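Local coordinates for hypothetical protein (Plasmodium falciparum, PDB 1ZSO), which is of unknown function but belongs to a eukaryotic CXXC-motif family whose members probably bind zinc, at residues D29-L33 with N121-V125; F69-W73 with R110-L114. All coordinates share one frame; numbering follows the deposited sequence.

Contact 1: D29-L33 with N121-V125; sequences DDEYL and NNFIV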
ATOM      1  N   ASP B  29      -4.955  -1.170  18.428  1.00 40.06           N
ATOM      2  CA  ASP B  29      -5.344   0.213  18.191  1.00 39.77           C
ATOM      3  C   ASP B  29      -5.268   0.554  16.697  1.00 38.47           C
ATOM      4  O   ASP B  29      -5.212  -0.332  15.859  1.00 37.91           O
ATOM      5  CB  ASP B  29      -4.453   1.145  19.026  1.00 40.73           C
ATOM      6  CG  ASP B  29      -3.015   1.252  18.483  1.00 44.43           C
ATOM      7  OD1 ASP B  29      -2.408   2.343  18.627  1.00 49.42           O
ATOM      8  OD2 ASP B  29      -2.490   0.265  17.900  1.00 47.68           O
ATOM      9  N   ASP B  30      -5.266   1.842  16.380  1.00 38.44           N
ATOM     10  CA  ASP B  30      -5.218   2.322  14.996  1.00 37.86           C
ATOM     11  C   ASP B  30      -3.881   2.087  14.331  1.00 37.10           C
ATOM     12  O   ASP B  30      -3.811   2.027  13.110  1.00 36.63           O
ATOM     13  CB  ASP B  30      -5.526   3.808  14.941  1.00 37.61           C
ATOM     14  CG  ASP B  30      -7.002   4.107  15.125  1.00 38.90           C
ATOM     15  OD1 ASP B  30      -7.776   3.159  15.359  1.00 37.93           O
ATOM     16  OD2 ASP B  30      -7.388   5.301  15.030  1.00 43.78           O
ATOM     17  N   GLU B  31      -2.832   1.975  15.145  1.00 36.61           N
ATOM     18  CA  GLU B  31      -1.484   1.655  14.686  1.00 37.53           C
ATOM     19  C   GLU B  31      -1.369   0.181  14.239  1.00 34.64           C
ATOM     20  O   GLU B  31      -0.424  -0.187  13.569  1.00 34.19           O
ATOM     21  CB  GLU B  31      -0.439   1.939  15.798  1.00 38.00           C
ATOM     22  CG  GLU B  31      -0.481   3.353  16.426  1.00 41.50           C
ATOM     23  CD  GLU B  31       0.449   3.512  17.675  1.00 43.99           C
ATOM     24  OE1 GLU B  31       1.559   2.910  17.695  1.00 52.04           O
ATOM     25  OE2 GLU B  31       0.081   4.259  18.634  1.00 49.95           O
ATOM     26  N   TYR B  32      -2.326  -0.666  14.601  1.00 32.95           N
ATOM     27  CA  TYR B  32      -2.169  -2.065  14.349  1.00 31.93           C
ATOM     28  C   TYR B  32      -1.835  -2.321  12.866  1.00 32.24           C
ATOM     29  O   TYR B  32      -2.468  -1.780  11.921  1.00 29.11           O
ATOM     30  CB  TYR B  32      -3.408  -2.883  14.796  1.00 33.71           C
ATOM     31  CG  TYR B  32      -3.173  -4.359  14.623  1.00 33.34           C
ATOM     32  CD1 TYR B  32      -2.437  -5.068  15.537  1.00 32.71           C
ATOM     33  CD2 TYR B  32      -3.583  -5.015  13.467  1.00 35.33           C
ATOM     34  CE1 TYR B  32      -2.168  -6.423  15.339  1.00 34.19           C
ATOM     35  CE2 TYR B  32      -3.314  -6.334  13.261  1.00 36.41           C
ATOM     36  CZ  TYR B  32      -2.614  -7.052  14.216  1.00 36.59           C
ATOM     37  OH  TYR B  32      -2.325  -8.385  13.995  1.00 37.31           O
ATOM     38  N   LEU B  33      -0.824  -3.165  12.674  1.00 32.40           N
ATOM     39  CA  LEU B  33      -0.368  -3.520  11.331  1.00 31.44           C
ATOM     40  C   LEU B  33      -1.048  -4.767  10.808  1.00 30.78           C
ATOM     41  O   LEU B  33      -0.682  -5.880  11.223  1.00 31.78           O
ATOM     42  CB  LEU B  33       1.141  -3.732  11.299  1.00 30.47           C
ATOM     43  CG  LEU B  33       1.604  -3.788   9.857  1.00 30.83           C
ATOM     44  CD1 LEU B  33       1.256  -2.466   9.207  1.00 28.08           C
ATOM     45  CD2 LEU B  33       3.092  -4.052   9.749  1.00 32.67           C
ATOM     46  N   ASN B 121       2.962  -7.729  15.945  1.00 37.53           N
ATOM     47  CA  ASN B 121       3.371  -7.520  17.330  1.00 38.90           C
ATOM     48  C   ASN B 121       3.052  -6.133  17.825  1.00 37.34           C
ATOM     49  O   ASN B 121       3.839  -5.532  18.529  1.00 38.09           O
ATOM     50  CB  ASN B 121       4.855  -7.873  17.527  1.00 39.64           C
ATOM     51  CG  ASN B 121       5.636  -7.811  16.244  1.00 45.71           C
ATOM     52  OD1 ASN B 121       5.960  -8.854  15.647  1.00 53.72           O
ATOM     53  ND2 ASN B 121       5.926  -6.588  15.782  1.00 47.93           N
ATOM     54  N   ASN B 122       1.898  -5.612  17.432  1.00 36.80           N
ATOM     55  CA  ASN B 122       1.417  -4.387  18.043  1.00 37.00           C
ATOM     56  C   ASN B 122       0.109  -4.643  18.788  1.00 35.77           C
ATOM     57  O   ASN B 122      -0.764  -3.785  18.815  1.00 36.00           O
ATOM     58  CB  ASN B 122       1.197  -3.160  17.079  1.00 37.52           C
ATOM     59  CG  ASN B 122       1.790  -3.312  15.677  1.00 38.17           C
ATOM     60  OD1 ASN B 122       1.379  -4.155  14.871  1.00 38.42           O
ATOM     61  ND2 ASN B 122       2.665  -2.386  15.340  1.00 45.23           N
ATOM     62  N   PHE B 123      -0.043  -5.789  19.422  1.00 35.57           N
ATOM     63  CA  PHE B 123      -1.245  -5.982  20.245  1.00 34.70           C
ATOM     64  C   PHE B 123      -1.038  -5.308  21.580  1.00 35.03           C
ATOM     65  O   PHE B 123       0.070  -4.969  21.943  1.00 34.61           O
ATOM     66  CB  PHE B 123      -1.578  -7.453  20.459  1.00 34.37           C
ATOM     67  CG  PHE B 123      -2.071  -8.142  19.235  1.00 34.08           C
ATOM     68  CD1 PHE B 123      -3.398  -8.061  18.879  1.00 32.93           C
ATOM     69  CD2 PHE B 123      -1.204  -8.874  18.429  1.00 34.56           C
ATOM     70  CE1 PHE B 123      -3.867  -8.684  17.750  1.00 28.62           C
ATOM     71  CE2 PHE B 123      -1.663  -9.517  17.313  1.00 32.17           C
ATOM     72  CZ  PHE B 123      -3.016  -9.429  16.974  1.00 33.15           C
ATOM     73  N   ILE B 124      -2.141  -5.077  22.274  1.00 36.14           N
ATOM     74  CA  ILE B 124      -2.162  -4.451  23.571  1.00 36.77           C
ATOM     75  C   ILE B 124      -2.919  -5.448  24.441  1.00 38.14           C
ATOM     76  O   ILE B 124      -3.889  -6.077  24.001  1.00 37.87           O
ATOM     77  CB  ILE B 124      -2.855  -3.062  23.555  1.00 36.80           C
ATOM     78  CG1 ILE B 124      -2.261  -2.195  22.430  1.00 36.04           C
ATOM     79  CG2 ILE B 124      -2.732  -2.335  24.946  1.00 35.56           C
ATOM     80  CD1 ILE B 124      -2.931  -0.830  22.248  1.00 37.91           C
ATOM     81  N   VAL B 125      -2.416  -5.637  25.656  1.00 38.09           N
ATOM     82  CA  VAL B 125      -3.094  -6.460  26.628  1.00 37.44           C
ATOM     83  C   VAL B 125      -3.292  -5.677  27.926  1.00 37.70           C
ATOM     84  O   VAL B 125      -2.388  -4.986  28.397  1.00 36.89           O
ATOM     85  CB  VAL B 125      -2.305  -7.716  26.914  1.00 36.56           C
ATOM     86  CG1 VAL B 125      -2.788  -8.334  28.194  1.00 32.51           C
ATOM     87  CG2 VAL B 125      -2.418  -8.675  25.736  1.00 35.44           C
TER

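Contact 2: F69-W73 with R110-L114; sequences FMIKW and RGIEL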
ATOM      1  N   PHE B  69      -6.215  -0.488   1.588  1.00 29.73           N
ATOM      2  CA  PHE B  69      -5.299  -1.184   0.685  1.00 30.86           C
ATOM      3  C   PHE B  69      -5.873  -1.303  -0.719  1.00 31.41           C
ATOM      4  O   PHE B  69      -7.059  -1.592  -0.895  1.00 30.71           O
ATOM      5  CB  PHE B  69      -4.961  -2.602   1.185  1.00 29.45           C
ATOM      6  CG  PHE B  69      -3.944  -3.313   0.325  1.00 30.44           C
ATOM      7  CD1 PHE B  69      -2.589  -3.082   0.495  1.00 30.78           C
ATOM      8  CD2 PHE B  69      -4.338  -4.172  -0.690  1.00 30.04           C
ATOM      9  CE1 PHE B  69      -1.612  -3.747  -0.343  1.00 29.30           C
ATOM     10  CE2 PHE B  69      -3.398  -4.810  -1.486  1.00 28.38           C
ATOM     11  CZ  PHE B  69      -2.014  -4.580  -1.311  1.00 23.18           C
HETATM   12  N   MSE B  70      -4.992  -1.128  -1.701  1.00 32.14           N
HETATM   13  CA  MSE B  70      -5.338  -1.284  -3.108  1.00 37.09           C
HETATM   14  C   MSE B  70      -4.251  -1.996  -3.943  1.00 32.14           C
HETATM   15  O   MSE B  70      -3.058  -1.924  -3.653  1.00 31.00           O
HETATM   16  CB  MSE B  70      -5.535   0.074  -3.769  1.00 35.59           C
HETATM   17  CG  MSE B  70      -6.871   0.725  -3.598  1.00 43.60           C
HETATM   18 SE   MSE B  70      -7.011   2.074  -5.105  1.00 55.05          SE
HETATM   19  CE  MSE B  70      -5.997   3.489  -4.307  1.00 51.17           C
ATOM     20  N   ILE B  71      -4.691  -2.645  -5.014  1.00 30.36           N
ATOM     21  CA  ILE B  71      -3.789  -3.273  -5.933  1.00 28.14           C
ATOM     22  C   ILE B  71      -4.436  -3.276  -7.313  1.00 28.61           C
ATOM     23  O   ILE B  71      -5.638  -3.460  -7.444  1.00 27.56           O
ATOM     24  CB  ILE B  71      -3.355  -4.677  -5.417  1.00 27.42           C
ATOM     25  CG1 ILE B  71      -2.283  -5.298  -6.304  1.00 25.90           C
ATOM     26  CG2 ILE B  71      -4.523  -5.665  -5.277  1.00 26.96           C
ATOM     27  CD1 ILE B  71      -1.665  -6.510  -5.635  1.00 26.93           C
ATOM     28  N   LYS B  72      -3.626  -3.001  -8.326  1.00 28.45           N
ATOM     29  CA  LYS B  72      -4.006  -3.146  -9.701  1.00 30.36           C
ATOM     30  C   LYS B  72      -3.281  -4.421 -10.174  1.00 30.69           C
ATOM     31  O   LYS B  72      -2.069  -4.431 -10.453  1.00 28.79           O
ATOM     32  CB  LYS B  72      -3.601  -1.905 -10.493  1.00 31.35           C
ATOM     33  CG  LYS B  72      -3.890  -1.938 -11.979  1.00 32.57           C
ATOM     34  CD  LYS B  72      -3.432  -0.635 -12.598  1.00 33.11           C
ATOM     35  CE  LYS B  72      -4.161  -0.310 -13.900  1.00 32.15           C
ATOM     36  NZ  LYS B  72      -3.637  -1.133 -15.038  1.00 35.68           N
ATOM     37  N   TRP B  73      -4.050  -5.513 -10.167  1.00 30.48           N
ATOM     38  CA  TRP B  73      -3.544  -6.864 -10.398  1.00 28.43           C
ATOM     39  C   TRP B  73      -2.862  -7.022 -11.734  1.00 27.78           C
ATOM     40  O   TRP B  73      -1.854  -7.732 -11.823  1.00 27.82           O
ATOM     41  CB  TRP B  73      -4.680  -7.875 -10.304  1.00 26.81           C
ATOM     42  CG  TRP B  73      -5.096  -8.189  -8.920  1.00 24.28           C
ATOM     43  CD1 TRP B  73      -6.262  -7.869  -8.334  1.00 25.25           C
ATOM     44  CD2 TRP B  73      -4.351  -8.927  -7.952  1.00 25.40           C
ATOM     45  NE1 TRP B  73      -6.303  -8.348  -7.064  1.00 23.64           N
ATOM     46  CE2 TRP B  73      -5.130  -8.988  -6.794  1.00 21.14           C
ATOM     47  CE3 TRP B  73      -3.072  -9.519  -7.947  1.00 24.12           C
ATOM     48  CZ2 TRP B  73      -4.718  -9.662  -5.667  1.00 23.24           C
ATOM     49  CZ3 TRP B  73      -2.657 -10.142  -6.836  1.00 24.21           C
ATOM     50  CH2 TRP B  73      -3.484 -10.246  -5.709  1.00 23.80           C
ATOM     51  N   ARG B 110     -12.931  -6.007  -2.483  1.00 26.04           N
ATOM     52  CA  ARG B 110     -13.441  -5.958  -3.846  1.00 25.85           C
ATOM     53  C   ARG B 110     -12.298  -6.313  -4.810  1.00 24.80           C
ATOM     54  O   ARG B 110     -11.360  -5.550  -4.991  1.00 25.39           O
ATOM     55  CB  ARG B 110     -13.935  -4.568  -4.178  1.00 25.96           C
ATOM     56  CG  ARG B 110     -15.375  -4.218  -3.708  1.00 29.79           C
ATOM     57  CD  ARG B 110     -15.897  -2.934  -4.450  1.00 29.12           C
ATOM     58  NE  ARG B 110     -17.278  -2.535  -4.078  1.00 33.64           N
ATOM     59  CZ  ARG B 110     -17.635  -2.040  -2.882  1.00 32.98           C
ATOM     60  NH1 ARG B 110     -16.739  -1.871  -1.908  1.00 29.68           N
ATOM     61  NH2 ARG B 110     -18.898  -1.717  -2.650  1.00 32.79           N
ATOM     62  N   GLY B 111     -12.372  -7.483  -5.404  1.00 24.01           N
ATOM     63  CA  GLY B 111     -11.351  -7.945  -6.302  1.00 25.86           C
ATOM     64  C   GLY B 111     -10.212  -8.665  -5.605  1.00 26.32           C
ATOM     65  O   GLY B 111      -9.204  -9.030  -6.230  1.00 27.90           O
ATOM     66  N   ILE B 112     -10.383  -8.931  -4.331  1.00 26.28           N
ATOM     67  CA  ILE B 112      -9.289  -9.495  -3.530  1.00 28.61           C
ATOM     68  C   ILE B 112      -9.885 -10.536  -2.568  1.00 28.17           C
ATOM     69  O   ILE B 112     -10.940 -10.284  -1.999  1.00 27.90           O
ATOM     70  CB  ILE B 112      -8.587  -8.422  -2.684  1.00 27.58           C
ATOM     71  CG1 ILE B 112      -7.655  -7.568  -3.520  1.00 30.11           C
ATOM     72  CG2 ILE B 112      -7.766  -9.051  -1.550  1.00 28.32           C
ATOM     73  CD1 ILE B 112      -7.282  -6.283  -2.819  1.00 29.09           C
ATOM     74  N   GLU B 113      -9.206 -11.667  -2.417  1.00 29.23           N
ATOM     75  CA  GLU B 113      -9.450 -12.673  -1.335  1.00 31.87           C
ATOM     76  C   GLU B 113      -8.347 -12.713  -0.285  1.00 30.85           C
ATOM     77  O   GLU B 113      -7.185 -12.911  -0.619  1.00 30.17           O
ATOM     78  CB  GLU B 113      -9.416 -14.098  -1.863  1.00 34.36           C
ATOM     79  CG  GLU B 113     -10.689 -14.719  -2.156  1.00 41.09           C
ATOM     80  CD  GLU B 113     -10.901 -14.724  -3.616  1.00 48.38           C
ATOM     81  OE1 GLU B 113     -10.942 -13.596  -4.148  1.00 54.31           O
ATOM     82  OE2 GLU B 113     -10.974 -15.827  -4.219  1.00 49.06           O
ATOM     83  N   LEU B 114      -8.739 -12.579   0.972  1.00 30.80           N
ATOM     84  CA  LEU B 114      -7.858 -12.727   2.118  1.00 31.33           C
ATOM     85  C   LEU B 114      -7.614 -14.201   2.299  1.00 31.79           C
ATOM     86  O   LEU B 114      -8.554 -14.909   2.563  1.00 31.50           O
ATOM     87  CB  LEU B 114      -8.529 -12.187   3.390  1.00 32.13           C
ATOM     88  CG  LEU B 114      -8.936 -10.711   3.304  1.00 31.33           C
ATOM     89  CD1 LEU B 114      -9.220 -10.103   4.677  1.00 31.39           C
ATOM     90  CD2 LEU B 114      -7.842  -9.939   2.613  1.00 31.94           C
TER

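Contact 1: D29-L33 with N121-V125
Y32 swings its CG away from its own backbone N (chi1 -175°), which carries the phenol to F123, whose CG stands beside its backbone N. The two rings meet obliquely, centroids 4.8 Å apart and planes turned by 52°. Y32 CE1 sits over one face of F123, toward the rim, 3.5 Å from F123 CZ, and the backbone oxygen N122 O lies at the edge of the Y32 ring, in its plane. The hydroxyl passes close to F123 CZ, but its polar partner is the backbone N of S120. Beside that same edge, N122 sends its amide across to the 29-33 loop: L33 N donates to N122 OD1 at 3.3 Å, fairly straight at 158° but from above the carbonyl plane. A type I turn from D29 to Y32, with Y32 N bonded to D29 O, shapes that loop, and D29 CB touches I124 CD1 at 4.1 Å. The contact thus ties the connection between strands 23-27 and 34-40 to the start of strand 123-127. S120 OG also bonds N122 OD1, so two hydrogen bonds grip this oxygen and probably limit the amide's rotation, while the buried phenol keeps a partner for its OH beside an apolar ring.

Contact 2: F69-W73 with R110-L114
The indole of W73 and the phenyl ring of F69 both turn toward I112: I71 CG2 lies over one face of the indole, toward its rim, while I112 CG1 comes up at the indole edge, near the ring plane, and I112 CD1 reaches the edge of the F69 ring. This is packing between two antiparallel beta sheets. Strand 69-71 is an outermost strand of the six-stranded sheet, and strand 112-117 is an outermost strand of the three-stranded one, entered directly after strand 102-110 of the first sheet through G111. The backbones stay well apart, with the CA atoms of I71 and I112 separated by 8.6 Å, so side chains bridge the gap.

I112 carries most of the packing from its segment. Its CG1 is anti to the carbonyl carbon (chi1 -77°) and the chain runs on extended, which carries CD1 to 3.7 Å from I71 CG2 and 4.2 Å from F69 CD2. Next to W73 the isoleucine crosses the indole at about a right angle, with I112 CG1 3.9 Å from W73 NE1. I71 CG2, set between its own backbone N and carbonyl carbon, meets both the indole face and I112 CD1. I38 and D40 of strand 34-40 also touch W73, and S80 of strand 80-85 touches both W73 and I112. K72 donates its backbone N to Q51 OE1 of the second subunit.

G111, with a positive phi of 87°, makes the bend between the strands and offers its carbonyl to the indole. The bond is noticeably bent: W73 NE1 donates to G111 O at 3.1 Å with an N-H...O angle of 137°, the oxygen lying out of the indole plane.

How the contacts relate
Contacts 1 and 2 lie on opposite sides of the chain's centre, their own centres 23 Å apart and their nearest atoms about 10 Å apart, so they do not touch. The chain joins them closely all the same: strand 112-117, which begins in contact 2, is followed directly by strand 123-127, which begins in contact 1. The dimer gives a second link. K72, from segment 69-73, bonds through its NZ to N121 OD1 of the second subunit and packs on L33 of that subunit, so segment 69-73 of contact 2 in one copy meets both segments of contact 1 in the other.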